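Local coordinates for protein estrogen receptor (Crassostrea gigas, PDB 4N1Y) that probably acts as a constitutively active, hormone-independent transcription factor of the nuclear receptor family, through a helical ligand-binding domain, at residues 9-14 with 136-141; 15-20 with 53-58; 116-121 with 202-207; 207-212 with 218-223. All coordinates share one frame; numbering follows the deposited sequence.

Four contacts sample the largely helical sandwich of a nuclear receptor ligand-binding domain. Contacts 1 and 2 have centres 11 Å apart; they join the N-terminal helix 7-15 and the loop after it to helices 137-149 and 34-56, with contact 2 nested inside the chain loop that contact 1 closes. Contacts 3 and 4 have centres 13 Å apart and share helix 187-215, overlapping at A207. Contact 1 lies across the chain's centre from both, about 27 Å from contact 3 and 31 Å from contact 4, centre to centre. Along the chain, contacts 1 and 3 interleave and contact 4 comes last. Contacts 2 and 4, centres 24 Å apart, touch through I53 and L223, tying helix 34-56 to the C-terminal helix 222-229.

Contact 1: residues 9-14 with 136-141; sequences TILQAL and HKDELL
Both oxygens of the D138 carboxylate are engaged: OD2 shares a hydrogen bond with Y180 OH of helix 159-180, and OD1 probably accepts one from N15 ND2, the amide that also donates to L11 O. The polar end of D138 thus reaches the end of helix 7-15 through N15, while its aliphatic part meets L11. The two side chains cross at about a right angle, and the branched end of L11 lies against both CB and the backbone: L11 CD2 is 4.0 Å from D138 CB and 3.7 Å from D138 O.

One turn further along each helix, L14 and L141 point at each other, with their CB atoms 4.2 Å apart. In both, CG stands beside the backbone N (chi1 -64° in L14, -68° in L141), and the methyls reach over the opposite backbone. L14 CD1 comes to 3.6 Å from L141 O, and L141 CD1 to 3.9 Å from L14 O, a reciprocal fit.

Helix 137-149 starts here with a capping box. D138 N donates to H136 ND1 (3.0 Å), and H136 N donates to E139 OE1 (2.8 Å) at a fairly straight 167°. The chemistry implies a divided contact: L14 and L141 make the buried part, while L11 packs on the aliphatic part and backbone of D138, whose carboxylate, tethered at each oxygen and probably suited by its charge to the helix N-terminus, borders it.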
loop_
_atom_site.group_PDB
_atom_site.type_symbol
_atom_site.label_atom_id
_atom_site.label_comp_id
_atom_site.label_asym_id
_atom_site.label_seq_id
_atom_site.Cartn_x
_atom_site.Cartn_y
_atom_site.Cartn_z
ATOM N N THR B 9 6.583 -23.495 13.882
ATOM C CA THR B 9 7.953 -23.556 13.400
ATOM C C THR B 9 8.391 -22.235 12.813
ATOM O O THR B 9 9.508 -21.783 13.046
ATOM C CB THR B 9 8.127 -24.652 12.356
ATOM O OG1 THR B 9 7.836 -25.919 12.963
ATOM C CG2 THR B 9 9.561 -24.680 11.865
ATOM N N ILE B 10 7.487 -21.600 12.081
ATOM C CA ILE B 10 7.740 -20.279 11.528
ATOM C C ILE B 10 8.040 -19.284 12.650
ATOM O O ILE B 10 9.019 -18.529 12.577
ATOM C CB ILE B 10 6.537 -19.782 10.697
ATOM C CG1 ILE B 10 6.397 -20.595 9.418
ATOM C CG2 ILE B 10 6.685 -18.304 10.337
ATOM C CD1 ILE B 10 5.107 -20.319 8.691
ATOM N N LEU B 11 7.209 -19.303 13.695
ATOM C CA LEU B 11 7.332 -18.335 14.780
ATOM C C LEU B 11 8.609 -18.501 15.592
ATOM O O LEU B 11 9.252 -17.514 15.964
ATOM C CB LEU B 11 6.118 -18.400 15.705
ATOM C CG LEU B 11 4.996 -17.460 15.251
ATOM C CD1 LEU B 11 3.817 -17.483 16.206
ATOM C CD2 LEU B 11 5.512 -16.044 15.043
ATOM N N GLN B 12 8.970 -19.741 15.881
ATOM C CA GLN B 12 10.237 -19.986 16.546
ATOM C C GLN B 12 11.373 -19.459 15.695
ATOM O O GLN B 12 12.244 -18.766 16.201
ATOM C CB GLN B 12 10.415 -21.464 16.853
ATOM C CG GLN B 12 9.472 -21.930 17.942
ATOM C CD GLN B 12 9.577 -23.418 18.217
ATOM O OE1 GLN B 12 9.960 -24.195 17.342
ATOM N NE2 GLN B 12 9.262 -23.820 19.447
ATOM N N ALA B 13 11.328 -19.735 14.396
ATOM C CA ALA B 13 12.391 -19.308 13.497
ATOM C C ALA B 13 12.506 -17.782 13.513
ATOM O O ALA B 13 13.578 -17.230 13.785
ATOM C CB ALA B 13 12.132 -19.821 12.079
ATOM N N LEU B 14 11.393 -17.110 13.234
ATOM C CA LEU B 14 11.337 -15.656 13.267
ATOM C C LEU B 14 11.743 -15.071 14.625
ATOM O O LEU B 14 12.280 -13.964 14.700
ATOM C CB LEU B 14 9.931 -15.188 12.898
ATOM C CG LEU B 14 9.477 -15.518 11.475
ATOM C CD1 LEU B 14 8.158 -14.848 11.199
ATOM C CD2 LEU B 14 10.503 -15.084 10.425
ATOM N N HIS B 136 0.649 -8.029 19.200
ATOM C CA HIS B 136 1.683 -8.802 19.881
ATOM C C HIS B 136 2.979 -8.849 19.043
ATOM O O HIS B 136 2.927 -8.658 17.820
ATOM C CB HIS B 136 1.156 -10.205 20.138
ATOM C CG HIS B 136 1.997 -11.011 21.075
ATOM N ND1 HIS B 136 3.066 -11.777 20.653
ATOM C CD2 HIS B 136 1.911 -11.187 22.416
ATOM C CE1 HIS B 136 3.608 -12.379 21.696
ATOM N NE2 HIS B 136 2.928 -12.036 22.778
ATOM N N LYS B 137 4.132 -9.059 19.688
ATOM C CA LYS B 137 5.408 -9.172 18.965
ATOM C C LYS B 137 5.337 -10.236 17.869
ATOM O O LYS B 137 5.729 -9.982 16.712
ATOM C CB LYS B 137 6.561 -9.498 19.907
ATOM C CG LYS B 137 7.921 -9.447 19.225
ATOM C CD LYS B 137 8.996 -10.071 20.096
ATOM C CE LYS B 137 10.360 -10.104 19.409
ATOM N NZ LYS B 137 11.448 -10.444 20.382
ATOM N N ASP B 138 4.822 -11.415 18.234
ATOM C CA ASP B 138 4.663 -12.511 17.282
ATOM C C ASP B 138 3.897 -12.090 16.048
ATOM O O ASP B 138 4.187 -12.546 14.949
ATOM C CB ASP B 138 3.965 -13.697 17.926
ATOM C CG ASP B 138 4.833 -14.387 18.929
ATOM O OD1 ASP B 138 6.041 -14.074 18.988
ATOM O OD2 ASP B 138 4.310 -15.259 19.644
ATOM N N GLU B 139 2.895 -11.244 16.230
ATOM C CA GLU B 139 2.159 -10.753 15.084
ATOM C C GLU B 139 3.055 -9.835 14.268
ATOM O O GLU B 139 3.046 -9.904 13.043
ATOM C CB GLU B 139 0.890 -10.038 15.524
ATOM C CG GLU B 139 0.002 -10.899 16.416
ATOM C CD GLU B 139 -1.276 -10.183 16.836
ATOM O OE1 GLU B 139 -1.277 -9.586 17.934
ATOM O OE2 GLU B 139 -2.270 -10.212 16.076
ATOM N N LEU B 140 3.861 -9.008 14.933
ATOM C CA LEU B 140 4.738 -8.113 14.190
ATOM C C LEU B 140 5.791 -8.882 13.387
ATOM O O LEU B 140 6.031 -8.582 12.210
ATOM C CB LEU B 140 5.446 -7.123 15.113
ATOM C CG LEU B 140 6.465 -6.346 14.248
ATOM C CD1 LEU B 140 5.916 -5.026 13.675
ATOM C CD2 LEU B 140 7.799 -6.141 14.947
ATOM N N LEU B 141 6.416 -9.866 14.032
ATOM C CA LEU B 141 7.355 -10.751 13.358
ATOM C C LEU B 141 6.735 -11.313 12.070
ATOM O O LEU B 141 7.367 -11.326 11.013
ATOM C CB LEU B 141 7.779 -11.881 14.297
ATOM C CG LEU B 141 8.635 -11.376 15.462
ATOM C CD1 LEU B 141 9.103 -12.489 16.368
ATOM C CD2 LEU B 141 9.821 -10.626 14.924
#

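Contact 2: residues 15-20 with 53-58; sequences NKAALP and INWAKN
W55 carries CG anti to its backbone N (chi1 163°), which swings the indole off helix 34-56 toward the loop 15-20, and L19 answers with CG beside its own backbone N (chi1 -82°), which helps bring its CD1 methyl over the indole. The result is a CH-pi contact to the five-membered ring: L19 CD1 stands 3.6 Å from the centroid of that ring in W55, 23° off the normal, displaced toward the rim. Its nearest ring atoms are on the pyrrole side, with W55 CG at 3.4 Å.

A17 approaches the same ring differently. Its carbonyl oxygen lies at the ring edge, near the plane, with A17 O 3.0 Å from W55 CD1, while W55 NE1 stays 3.9 Å from A17 O, too far for a hydrogen bond. One indole is therefore met on a face by a methyl and at its rim by a backbone carbonyl. The A17 methyl points to segment 53-58 as well, with A17 CB 4.1 Å from W55 CD1 and 3.6 Å from N58 CB. The two segments bury 197 Å² between them, both sides summed, through methyl-on-ring and methyl-on-methylene packing, with a carbonyl oxygen at the ring edge.

The loop concerned directly follows helix 7-15, with K16 the first residue to leave helical geometry. Around it, L19 also packs on N85 of helix 67-89 and on L52 of helix 34-56, W55 rests against Q144 of helix 137-149, and A18 touches K137 of that same helix. The indole accordingly sits where the loop, helix 34-56 and helix 137-149 converge.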
loop_
_atom_site.group_PDB
_atom_site.type_symbol
_atom_site.label_atom_id
_atom_site.label_comp_id
_atom_site.label_asym_id
_atom_site.label_seq_id
_atom_site.Cartn_x
_atom_site.Cartn_y
_atom_site.Cartn_z
ATOM N N ASN B 15 11.456 -15.791 15.703
ATOM C CA ASN B 15 11.790 -15.268 17.014
ATOM C C ASN B 15 13.263 -15.415 17.384
ATOM O O ASN B 15 13.806 -14.544 18.063
ATOM C CB ASN B 15 10.915 -15.925 18.073
ATOM C CG ASN B 15 9.726 -15.071 18.433
ATOM O OD1 ASN B 15 9.840 -14.106 19.188
ATOM N ND2 ASN B 15 8.575 -15.398 17.859
ATOM N N LYS B 16 13.920 -16.502 16.969
ATOM C CA LYS B 16 15.350 -16.601 17.272
ATOM C C LYS B 16 16.146 -15.806 16.233
ATOM O O LYS B 16 17.370 -15.845 16.213
ATOM C CB LYS B 16 15.864 -18.063 17.317
ATOM C CG LYS B 16 15.152 -19.099 16.434
ATOM C CD LYS B 16 15.666 -20.545 16.667
ATOM C CE LYS B 16 15.204 -21.530 15.569
ATOM N NZ LYS B 16 15.915 -21.391 14.262
ATOM N N ALA B 17 15.455 -15.021 15.420
ATOM C CA ALA B 17 16.116 -14.189 14.430
ATOM C C ALA B 17 15.643 -12.759 14.593
ATOM O O ALA B 17 15.860 -11.913 13.717
ATOM C CB ALA B 17 15.836 -14.694 13.036
ATOM N N ALA B 18 14.976 -12.506 15.721
ATOM C CA ALA B 18 14.472 -11.176 16.023
ATOM C C ALA B 18 15.604 -10.162 16.006
ATOM O O ALA B 18 16.663 -10.357 16.611
ATOM C CB ALA B 18 13.761 -11.158 17.367
ATOM N N LEU B 19 15.342 -9.071 15.303
ATOM C CA LEU B 19 16.267 -7.962 15.157
ATOM C C LEU B 19 16.657 -7.412 16.530
ATOM O O LEU B 19 15.789 -7.223 17.382
ATOM C CB LEU B 19 15.612 -6.874 14.308
ATOM C CG LEU B 19 15.629 -7.016 12.783
ATOM C CD1 LEU B 19 14.765 -8.186 12.332
ATOM C CD2 LEU B 19 15.135 -5.733 12.135
ATOM N N PRO B 20 17.955 -7.166 16.773
ATOM C CA PRO B 20 18.175 -6.541 18.077
ATOM C C PRO B 20 17.817 -5.074 17.947
ATOM O O PRO B 20 17.687 -4.607 16.816
ATOM C CB PRO B 20 19.669 -6.735 18.305
ATOM C CG PRO B 20 20.245 -6.660 16.906
ATOM C CD PRO B 20 19.199 -7.271 15.988
ATOM N N ILE B 53 18.648 -7.838 6.201
ATOM C CA ILE B 53 19.231 -8.759 5.250
ATOM C C ILE B 53 19.625 -10.095 5.889
ATOM O O ILE B 53 19.372 -11.176 5.332
ATOM C CB ILE B 53 20.445 -8.095 4.612
ATOM C CG1 ILE B 53 19.975 -6.863 3.838
ATOM C CG2 ILE B 53 21.263 -9.101 3.785
ATOM C CD1 ILE B 53 21.098 -5.999 3.334
ATOM N N ASN B 54 20.255 -10.017 7.058
ATOM C CA ASN B 54 20.662 -11.219 7.776
ATOM C C ASN B 54 19.422 -11.932 8.295
ATOM O O ASN B 54 19.320 -13.163 8.313
ATOM C CB ASN B 54 21.601 -10.860 8.927
ATOM C CG ASN B 54 22.979 -10.430 8.444
ATOM O OD1 ASN B 54 23.329 -10.624 7.277
ATOM N ND2 ASN B 54 23.776 -9.861 9.347
ATOM N N TRP B 55 18.466 -11.117 8.701
ATOM C CA TRP B 55 17.224 -11.594 9.244
ATOM C C TRP B 55 16.372 -12.282 8.191
ATOM O O TRP B 55 15.786 -13.329 8.451
ATOM C CB TRP B 55 16.469 -10.415 9.848
ATOM C CG TRP B 55 15.060 -10.702 10.072
ATOM C CD1 TRP B 55 14.511 -11.354 11.126
ATOM C CD2 TRP B 55 13.997 -10.387 9.183
ATOM N NE1 TRP B 55 13.154 -11.444 10.966
ATOM C CE2 TRP B 55 12.812 -10.859 9.776
ATOM C CE3 TRP B 55 13.931 -9.739 7.945
ATOM C CZ2 TRP B 55 11.565 -10.708 9.173
ATOM C CZ3 TRP B 55 12.689 -9.586 7.345
ATOM C CH2 TRP B 55 11.518 -10.074 7.965
ATOM N N ALA B 56 16.312 -11.694 7.001
ATOM C CA ALA B 56 15.499 -12.231 5.914
ATOM C C ALA B 56 15.858 -13.680 5.607
ATOM O O ALA B 56 14.982 -14.533 5.408
ATOM C CB ALA B 56 15.657 -11.385 4.672
ATOM N N LYS B 57 17.154 -13.961 5.609
ATOM C CA LYS B 57 17.639 -15.279 5.243
ATOM C C LYS B 57 17.137 -16.315 6.253
ATOM O O LYS B 57 17.153 -17.526 5.995
ATOM C CB LYS B 57 19.164 -15.252 5.135
ATOM C CG LYS B 57 19.599 -14.250 4.073
ATOM C CD LYS B 57 21.096 -14.170 3.875
ATOM C CE LYS B 57 21.407 -13.155 2.783
ATOM N NZ LYS B 57 22.865 -12.939 2.585
ATOM N N ASN B 58 16.636 -15.825 7.384
ATOM C CA ASN B 58 16.069 -16.703 8.391
ATOM C C ASN B 58 14.586 -16.923 8.186
ATOM O O ASN B 58 14.015 -17.817 8.797
ATOM C CB ASN B 58 16.289 -16.145 9.798
ATOM C CG ASN B 58 17.724 -16.229 10.241
ATOM O OD1 ASN B 58 18.630 -15.754 9.560
ATOM N ND2 ASN B 58 17.944 -16.857 11.385
#

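Contact 3: residues 116-121 with 202-207; sequences MTEIFE and GERGIA
R204 meets both E118 and I119. Its side chain is extended from CG to NE and runs past I119 in the opposite direction, so that R204 CB lies 3.9 Å from I119 CG1. Farther out it crosses E118 at about a right angle, and E118 OE2 comes 3.3 Å from R204 NE. This is a salt bridge of charges alone: the oxygen sits over a face of the guanidinium, well out of its plane, with carboxylate and guanidinium planes 38° apart. NE has its stronger partner in E203 of the second subunit, and E203 here reciprocates with R204 of that subunit.

Such pairing across the dimer belongs to helix 187-215, the long helix that nuclear receptors commonly use to dimerise. Against it helix 117-132 runs roughly antiparallel, the short segment axes 9.5 Å apart at 147°.

At G205 the backbone itself is the contact surface: I119 CD1 rests 3.6 Å from G205 CA and equally far from R204 O, its methyl end lying along the peptide there. The next residue, I206, faces away from helix 117-132 and packs on W78 and M79 of helix 67-89.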
loop_
_atom_site.group_PDB
_atom_site.type_symbol
_atom_site.label_atom_id
_atom_site.label_comp_id
_atom_site.label_asym_id
_atom_site.label_seq_id
_atom_site.Cartn_x
_atom_site.Cartn_y
_atom_site.Cartn_z
ATOM N N MET B 116 10.361 15.557 6.840
ATOM C CA MET B 116 9.792 14.241 6.588
ATOM C C MET B 116 8.465 14.105 7.310
ATOM O O MET B 116 8.121 13.042 7.842
ATOM C CB MET B 116 10.731 13.146 7.059
ATOM C CG MET B 116 12.064 13.180 6.377
ATOM S SD MET B 116 13.084 11.763 6.786
ATOM C CE MET B 116 12.194 10.480 5.919
ATOM N N THR B 117 7.732 15.203 7.367
ATOM C CA THR B 117 6.507 15.206 8.133
ATOM C C THR B 117 5.454 14.245 7.605
ATOM O O THR B 117 4.941 13.429 8.362
ATOM C CB THR B 117 5.924 16.612 8.200
ATOM O OG1 THR B 117 6.799 17.439 8.986
ATOM C CG2 THR B 117 4.605 16.578 8.872
ATOM N N GLU B 118 5.167 14.308 6.308
ATOM C CA GLU B 118 4.106 13.496 5.710
ATOM C C GLU B 118 4.449 12.038 5.919
ATOM O O GLU B 118 3.566 11.224 6.221
ATOM C CB GLU B 118 3.861 13.845 4.223
ATOM C CG GLU B 118 4.374 12.902 3.127
ATOM C CD GLU B 118 4.057 13.432 1.708
ATOM O OE1 GLU B 118 3.303 14.425 1.589
ATOM O OE2 GLU B 118 4.567 12.868 0.711
ATOM N N ILE B 119 5.725 11.705 5.751
ATOM C CA ILE B 119 6.169 10.346 6.014
ATOM C C ILE B 119 5.939 9.937 7.470
ATOM O O ILE B 119 5.239 8.961 7.738
ATOM C CB ILE B 119 7.649 10.161 5.662
ATOM C CG1 ILE B 119 7.835 10.261 4.143
ATOM C CG2 ILE B 119 8.160 8.818 6.176
ATOM C CD1 ILE B 119 9.271 10.350 3.708
ATOM N N PHE B 120 6.492 10.685 8.418
ATOM C CA PHE B 120 6.415 10.242 9.809
ATOM C C PHE B 120 5.014 10.350 10.400
ATOM O O PHE B 120 4.654 9.580 11.299
ATOM C CB PHE B 120 7.403 11.013 10.671
ATOM C CG PHE B 120 8.819 10.675 10.376
ATOM C CD1 PHE B 120 9.133 9.471 9.768
ATOM C CD2 PHE B 120 9.839 11.556 10.685
ATOM C CE1 PHE B 120 10.442 9.153 9.475
ATOM C CE2 PHE B 120 11.150 11.244 10.402
ATOM C CZ PHE B 120 11.454 10.042 9.795
ATOM N N GLU B 121 4.207 11.263 9.867
ATOM C CA GLU B 121 2.835 11.388 10.341
ATOM C C GLU B 121 2.012 10.157 10.010
ATOM O O GLU B 121 1.160 9.747 10.783
ATOM C CB GLU B 121 2.175 12.616 9.736
ATOM C CG GLU B 121 2.208 13.836 10.617
ATOM C CD GLU B 121 1.458 14.989 9.993
ATOM O OE1 GLU B 121 0.416 14.742 9.344
ATOM O OE2 GLU B 121 1.868 16.147 10.199
ATOM N N GLY B 202 6.563 3.894 2.713
ATOM C CA GLY B 202 7.826 3.375 2.218
ATOM C C GLY B 202 8.228 4.051 0.930
ATOM O O GLY B 202 9.374 4.485 0.758
ATOM N N GLU B 203 7.260 4.152 0.029
ATOM C CA GLU B 203 7.469 4.728 -1.292
ATOM C C GLU B 203 7.950 6.163 -1.186
ATOM O O GLU B 203 8.913 6.582 -1.856
ATOM C CB GLU B 203 6.171 4.650 -2.085
ATOM C CG GLU B 203 6.201 5.179 -3.497
ATOM C CD GLU B 203 6.729 4.154 -4.470
ATOM O OE1 GLU B 203 7.075 3.037 -4.035
ATOM O OE2 GLU B 203 6.762 4.452 -5.679
ATOM N N ARG B 204 7.267 6.920 -0.340
ATOM C CA ARG B 204 7.648 8.296 -0.107
ATOM C C ARG B 204 9.000 8.350 0.575
ATOM O O ARG B 204 9.818 9.226 0.284
ATOM C CB ARG B 204 6.588 8.994 0.720
ATOM C CG ARG B 204 5.301 9.143 -0.044
ATOM C CD ARG B 204 4.195 9.649 0.833
ATOM N NE ARG B 204 3.034 9.997 0.034
ATOM C CZ ARG B 204 1.840 10.256 0.544
ATOM N NH1 ARG B 204 1.659 10.197 1.858
ATOM N NH2 ARG B 204 0.832 10.571 -0.256
ATOM N N GLY B 205 9.232 7.401 1.478
ATOM C CA GLY B 205 10.510 7.293 2.155
ATOM C C GLY B 205 11.660 7.171 1.183
ATOM O O GLY B 205 12.609 7.962 1.219
ATOM N N ILE B 206 11.553 6.202 0.281
ATOM C CA ILE B 206 12.609 5.957 -0.690
ATOM C C ILE B 206 12.807 7.167 -1.596
ATOM O O ILE B 206 13.940 7.586 -1.814
ATOM C CB ILE B 206 12.308 4.700 -1.524
ATOM C CG1 ILE B 206 12.587 3.452 -0.676
ATOM C CG2 ILE B 206 13.137 4.682 -2.814
ATOM C CD1 ILE B 206 12.023 2.194 -1.230
ATOM N N ALA B 207 11.711 7.763 -2.063
ATOM C CA ALA B 207 11.800 8.947 -2.909
ATOM C C ALA B 207 12.542 10.060 -2.200
ATOM O O ALA B 207 13.384 10.736 -2.804
ATOM C CB ALA B 207 10.434 9.418 -3.323
#

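Contact 4: residues 207-212 with 218-223; sequences AFFQRL and VTFCDL
The ring of F220 pushes its far end into the hollow between F209 and L212, residues one turn apart on helix 187-215. CZ leads: F220 CZ is 3.5 Å from L212 CB, which lies near the plane of the F220 ring, at its edge, and so meets it rim-on. On the other flank F220 CE1 touches the F209 ring at 3.7 Å from F209 CD2, the two side chains meeting at a slant. The backbone closes the back of the hollow, with F209 O 3.5 Å from F220 CZ. F220 arrives there with CG beside its backbone N (chi1 -68°), its CB directed at the helix.

Residues 218-221 are the last part of the connection between helix 187-215 and the last helix, 222-229, which, by its C-terminal place in the fold, probably corresponds to the activation-function helix of nuclear receptors; C221 is its N-cap residue. L228 of that helix touches both F209 and F220, so the phenylalanine pair also carries one of its side chains.

V218 adds a second bump, beside L212. Its two methyls face the two of L212: V218 CG2 lies 3.7 Å from L212 CD2, and V218 CG1 4.2 Å from L212 CD1, a fork against a fork. V218 also packs on N39 of helix 34-56, whose OD1 accepts a hydrogen bond from T219 N, and M116 touches the F209 side chain.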
loop_
_atom_site.group_PDB
_atom_site.type_symbol
_atom_site.label_atom_id
_atom_site.label_comp_id
_atom_site.label_asym_id
_atom_site.label_seq_id
_atom_site.Cartn_x
_atom_site.Cartn_y
_atom_site.Cartn_z
ATOM N N ALA B 207 11.711 7.763 -2.063
ATOM C CA ALA B 207 11.800 8.947 -2.909
ATOM C C ALA B 207 12.542 10.060 -2.200
ATOM O O ALA B 207 13.384 10.736 -2.804
ATOM C CB ALA B 207 10.434 9.418 -3.323
ATOM N N PHE B 208 12.228 10.262 -0.926
ATOM C CA PHE B 208 12.909 11.299 -0.150
ATOM C C PHE B 208 14.407 11.021 -0.018
ATOM O O PHE B 208 15.230 11.913 -0.203
ATOM C CB PHE B 208 12.269 11.444 1.233
ATOM C CG PHE B 208 12.928 12.482 2.100
ATOM C CD1 PHE B 208 12.611 13.827 1.951
ATOM C CD2 PHE B 208 13.817 12.115 3.093
ATOM C CE1 PHE B 208 13.199 14.788 2.747
ATOM C CE2 PHE B 208 14.406 13.071 3.895
ATOM C CZ PHE B 208 14.094 14.409 3.726
ATOM N N PHE B 209 14.757 9.778 0.286
ATOM C CA PHE B 209 16.153 9.417 0.464
ATOM C C PHE B 209 16.922 9.539 -0.856
ATOM O O PHE B 209 18.106 9.890 -0.861
ATOM C CB PHE B 209 16.266 8.012 1.041
ATOM C CG PHE B 209 16.245 7.983 2.540
ATOM C CD1 PHE B 209 15.145 8.449 3.238
ATOM C CD2 PHE B 209 17.321 7.490 3.252
ATOM C CE1 PHE B 209 15.123 8.426 4.610
ATOM C CE2 PHE B 209 17.302 7.468 4.633
ATOM C CZ PHE B 209 16.205 7.940 5.308
ATOM N N GLN B 210 16.248 9.278 -1.975
ATOM C CA GLN B 210 16.882 9.435 -3.268
ATOM C C GLN B 210 17.260 10.894 -3.486
ATOM O O GLN B 210 18.336 11.189 -4.010
ATOM C CB GLN B 210 15.961 8.963 -4.392
ATOM C CG GLN B 210 15.720 7.464 -4.441
ATOM C CD GLN B 210 14.754 7.068 -5.548
ATOM O OE1 GLN B 210 13.731 7.721 -5.752
ATOM N NE2 GLN B 210 15.078 6.000 -6.273
ATOM N N ARG B 211 16.411 11.813 -3.034
ATOM C CA ARG B 211 16.675 13.236 -3.234
ATOM C C ARG B 211 17.689 13.752 -2.220
ATOM O O ARG B 211 18.393 14.723 -2.468
ATOM C CB ARG B 211 15.390 14.054 -3.145
ATOM C CG ARG B 211 14.520 14.037 -4.391
ATOM C CD ARG B 211 13.279 14.876 -4.180
ATOM N NE ARG B 211 12.764 14.758 -2.824
ATOM C CZ ARG B 211 11.778 15.503 -2.333
ATOM N NH1 ARG B 211 11.191 16.423 -3.102
ATOM N NH2 ARG B 211 11.353 15.295 -1.085
ATOM N N LEU B 212 17.747 13.099 -1.069
ATOM C CA LEU B 212 18.802 13.339 -0.093
ATOM C C LEU B 212 20.133 12.946 -0.687
ATOM O O LEU B 212 21.121 13.687 -0.582
ATOM C CB LEU B 212 18.566 12.544 1.188
ATOM C CG LEU B 212 18.042 13.335 2.381
ATOM C CD1 LEU B 212 18.175 12.482 3.622
ATOM C CD2 LEU B 212 18.773 14.650 2.524
ATOM N N VAL B 218 24.052 15.130 2.765
ATOM C CA VAL B 218 23.888 14.048 3.698
ATOM C C VAL B 218 24.697 12.918 3.099
ATOM O O VAL B 218 24.615 12.637 1.901
ATOM C CB VAL B 218 22.404 13.657 3.873
ATOM C CG1 VAL B 218 22.262 12.241 4.430
ATOM C CG2 VAL B 218 21.688 14.680 4.741
ATOM N N THR B 219 25.509 12.288 3.927
ATOM C CA THR B 219 26.389 11.266 3.414
ATOM C C THR B 219 25.799 9.873 3.566
ATOM O O THR B 219 25.349 9.493 4.640
ATOM C CB THR B 219 27.742 11.361 4.102
ATOM O OG1 THR B 219 27.612 10.902 5.449
ATOM C CG2 THR B 219 28.193 12.817 4.126
ATOM N N PHE B 220 25.773 9.129 2.469
ATOM C CA PHE B 220 25.264 7.759 2.488
ATOM C C PHE B 220 26.383 6.771 2.319
ATOM O O PHE B 220 27.248 6.992 1.479
ATOM C CB PHE B 220 24.268 7.513 1.350
ATOM C CG PHE B 220 22.979 8.259 1.474
ATOM C CD1 PHE B 220 21.790 7.579 1.690
ATOM C CD2 PHE B 220 22.942 9.636 1.326
ATOM C CE1 PHE B 220 20.585 8.267 1.785
ATOM C CE2 PHE B 220 21.746 10.329 1.419
ATOM C CZ PHE B 220 20.566 9.648 1.646
ATOM N N CYS B 221 26.393 5.674 3.068
ATOM C CA CYS B 221 27.322 4.621 2.675
ATOM C C CYS B 221 26.687 3.882 1.539
ATOM O O CYS B 221 25.497 4.075 1.232
ATOM C CB CYS B 221 27.728 3.650 3.798
ATOM S SG CYS B 221 29.128 4.200 4.809
ATOM N N ASP B 222 27.475 2.956 1.009
ATOM C CA ASP B 222 27.229 2.332 -0.265
ATOM C C ASP B 222 26.098 1.328 -0.212
ATOM O O ASP B 222 25.378 1.172 -1.192
ATOM C CB ASP B 222 28.513 1.698 -0.756
ATOM C CG ASP B 222 29.626 2.714 -0.901
ATOM O OD1 ASP B 222 29.379 3.768 -1.512
ATOM O OD2 ASP B 222 30.747 2.476 -0.406
ATOM N N LEU B 223 25.906 0.686 0.937
ATOM C CA LEU B 223 24.781 -0.228 1.068
ATOM C C LEU B 223 23.456 0.475 0.846
ATOM O O LEU B 223 22.664 0.064 -0.002
ATOM C CB LEU B 223 24.770 -0.885 2.436
ATOM C CG LEU B 223 23.572 -1.821 2.635
ATOM C CD1 LEU B 223 23.625 -3.040 1.732
ATOM C CD2 LEU B 223 23.409 -2.234 4.093
#